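Local coordinates for protein amicyanin (Paracoccus versutus, PDB 1ID2) that carries a single type 1 (blue) copper ion in a beta-barrel of the plastocyanin/azurin family and serves as an electron-transfer protein, at residues A[44-49]-A[81-86]. Residues are numbered along the deposited sequence; the frame is centred on the assembly and turned at random.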
loop_
_atom_site.group_PDB
_atom_site.type_symbol
_atom_site.label_atom_id
_atom_site.label_comp_id
_atom_site.label_asym_id
_atom_site.label_seq_id
_atom_site.Cartn_x
_atom_site.Cartn_y
_atom_site.Cartn_z
ATOM N N VAL A 44 3.441 -6.223 0.204
ATOM C CA VAL A 44 2.962 -5.550 1.413
ATOM C C VAL A 44 1.458 -5.489 1.294
ATOM O O VAL A 44 0.958 -5.175 0.242
ATOM C CB VAL A 44 3.472 -4.095 1.537
ATOM C CG1 VAL A 44 3.067 -3.519 2.871
ATOM C CG2 VAL A 44 4.973 -4.038 1.382
ATOM N N TYR A 45 0.743 -5.766 2.379
ATOM C CA TYR A 45 -0.696 -5.554 2.415
ATOM C C TYR A 45 -1.013 -4.393 3.333
ATOM O O TYR A 45 -0.309 -4.158 4.312
ATOM C CB TYR A 45 -1.414 -6.804 2.931
ATOM C CG TYR A 45 -1.373 -7.987 1.980
ATOM C CD1 TYR A 45 -0.211 -8.738 1.814
ATOM C CD2 TYR A 45 -2.510 -8.392 1.307
ATOM C CE1 TYR A 45 -0.192 -9.852 0.990
ATOM C CE2 TYR A 45 -2.508 -9.526 0.509
ATOM C CZ TYR A 45 -1.353 -10.243 0.349
ATOM O OH TYR A 45 -1.368 -11.364 -0.452
ATOM N N TRP A 46 -2.002 -3.604 2.936
ATOM C CA TRP A 46 -2.557 -2.553 3.770
ATOM C C TRP A 46 -3.941 -3.029 4.119
ATOM O O TRP A 46 -4.575 -3.677 3.302
ATOM C CB TRP A 46 -2.663 -1.240 2.996
ATOM C CG TRP A 46 -1.357 -0.544 2.836
ATOM C CD1 TRP A 46 -0.836 0.416 3.651
ATOM C CD2 TRP A 46 -0.375 -0.795 1.815
ATOM N NE1 TRP A 46 0.414 0.762 3.216
ATOM C CE2 TRP A 46 0.720 0.039 2.101
ATOM C CE3 TRP A 46 -0.332 -1.630 0.694
ATOM C CZ2 TRP A 46 1.866 0.047 1.285
ATOM C CZ3 TRP A 46 0.801 -1.616 -0.105
ATOM C CH2 TRP A 46 1.881 -0.782 0.193
ATOM N N VAL A 47 -4.352 -2.824 5.365
ATOM C CA VAL A 47 -5.700 -3.203 5.808
ATOM C C VAL A 47 -6.336 -2.012 6.524
ATOM O O VAL A 47 -5.796 -1.470 7.486
ATOM C CB VAL A 47 -5.674 -4.416 6.791
ATOM C CG1 VAL A 47 -7.085 -4.747 7.253
ATOM C CG2 VAL A 47 -5.045 -5.635 6.123
ATOM N N ASN A 48 -7.468 -1.566 6.006
ATOM C CA ASN A 48 -8.176 -0.447 6.569
ATOM C C ASN A 48 -9.068 -0.904 7.723
ATOM O O ASN A 48 -9.939 -1.765 7.539
ATOM C CB ASN A 48 -9.036 0.229 5.486
ATOM C CG ASN A 48 -9.695 1.509 5.992
ATOM O OD1 ASN A 48 -9.336 2.005 7.040
ATOM N ND2 ASN A 48 -10.655 2.039 5.240
ATOM N N GLY A 49 -8.833 -0.348 8.900
ATOM C CA GLY A 49 -9.604 -0.732 10.055
ATOM C C GLY A 49 -10.844 0.112 10.271
ATOM O O GLY A 49 -11.651 -0.224 11.124
ATOM N N ILE A 81 0.461 -4.855 -2.853
ATOM C CA ILE A 81 1.377 -4.414 -3.879
ATOM C C ILE A 81 2.646 -5.217 -3.682
ATOM O O ILE A 81 3.179 -5.295 -2.554
ATOM C CB ILE A 81 1.712 -2.889 -3.771
ATOM C CG1 ILE A 81 0.452 -2.050 -3.920
ATOM C CG2 ILE A 81 2.681 -2.498 -4.880
ATOM C CD1 ILE A 81 0.689 -0.551 -3.875
ATOM N N THR A 82 3.120 -5.817 -4.773
ATOM C CA THR A 82 4.398 -6.508 -4.794
ATOM C C THR A 82 5.488 -5.579 -5.329
ATOM O O THR A 82 5.355 -5.029 -6.416
ATOM C CB THR A 82 4.294 -7.754 -5.663
ATOM O OG1 THR A 82 3.283 -8.609 -5.113
ATOM C CG2 THR A 82 5.624 -8.491 -5.727
ATOM N N PHE A 83 6.571 -5.441 -4.568
ATOM C CA PHE A 83 7.643 -4.505 -4.893
ATOM C C PHE A 83 8.808 -5.281 -5.462
ATOM O O PHE A 83 9.453 -6.050 -4.762
ATOM C CB PHE A 83 8.102 -3.735 -3.646
ATOM C CG PHE A 83 7.154 -2.656 -3.227
ATOM C CD1 PHE A 83 6.088 -2.937 -2.387
ATOM C CD2 PHE A 83 7.286 -1.371 -3.721
ATOM C CE1 PHE A 83 5.169 -1.945 -2.064
ATOM C CE2 PHE A 83 6.373 -0.371 -3.394
ATOM C CZ PHE A 83 5.318 -0.657 -2.574
ATOM N N ASN A 84 9.081 -5.062 -6.738
ATOM C CA ASN A 84 10.039 -5.886 -7.449
ATOM C C ASN A 84 11.429 -5.318 -7.386
ATOM O O ASN A 84 12.399 -6.068 -7.410
ATOM C CB ASN A 84 9.619 -6.042 -8.901
ATOM C CG ASN A 84 8.265 -6.665 -9.033
ATOM O OD1 ASN A 84 7.980 -7.703 -8.430
ATOM N ND2 ASN A 84 7.398 -6.016 -9.780
ATOM N N GLU A 85 11.536 -3.999 -7.283
ATOM C CA GLU A 85 12.841 -3.360 -7.293
ATOM C C GLU A 85 13.231 -2.720 -5.960
ATOM O O GLU A 85 12.416 -2.041 -5.336
ATOM C CB GLU A 85 12.884 -2.311 -8.398
ATOM C CG GLU A 85 13.148 -2.857 -9.784
ATOM C CD GLU A 85 13.620 -1.774 -10.730
ATOM O OE1 GLU A 85 14.705 -1.192 -10.485
ATOM O OE2 GLU A 85 12.873 -1.457 -11.679
ATOM N N ALA A 86 14.510 -2.866 -5.593
ATOM C CA ALA A 86 15.146 -2.149 -4.474
ATOM C C ALA A 86 14.991 -0.624 -4.554
ATOM O O ALA A 86 15.082 -0.063 -5.638
ATOM C CB ALA A 86 16.623 -2.513 -4.422
#
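Trp46 brings the far corner of its six-membered ring against Ile81, the two side chains crossing obliquely: CZ3 of Trp46 lies 3.9 Å from CG1 of Ile81 and just as near its CD1. With CG of Trp46 anti to its own carbonyl carbon (chi1 -77°) and chi2 at -93°, the long indole extends back along its own strand, and CG1 of Val44 packs over one of its faces, toward the rim. The next ring atom, Trp46 CH2, meets CE1 of Phe83 at 4.2 Å; the two side chains cross at about a right angle and their rings meet edge to edge. Phe83 in turn receives Val44 obliquely, CG2 of Val44 being 4.0 Å from CE1 of Phe83, while CG2 of Ile81 covers one face of the phenyl ring near its rim.

The backbone beneath these side chains fixes the register. Val44 and Ile81 form an antiparallel hydrogen-bonded pair: Val44 N donates to Ile81 O at 2.9 Å, in the carbonyl plane, and Ile81 N donates to Val44 O at 3.2 Å, nearly along the C=O axis, both nearly straight (N-H...O 164°). Strands 43-48 and 77-83 are thus neighbours within one sheet of the cupredoxin beta-sandwich. Their inward side chains meet the other sheet through Val103, which touches Val44, Trp46 and Phe83. Beta-branched Val44 and Ile81 suit extended backbone and pack compactly against the aromatic rings on the same face, while the larger aromatics are long enough to reach the other sheet. Trp46 also makes an edge-to-face contact with Tyr91, and its side chain lies about 10 Å from the copper. On the opposite face, partly exposed Tyr45 and Thr82 point away from this core; hydroxyls suit that setting, and OG1 of Thr82 hydrogen-bonds to OG1 of Thr43.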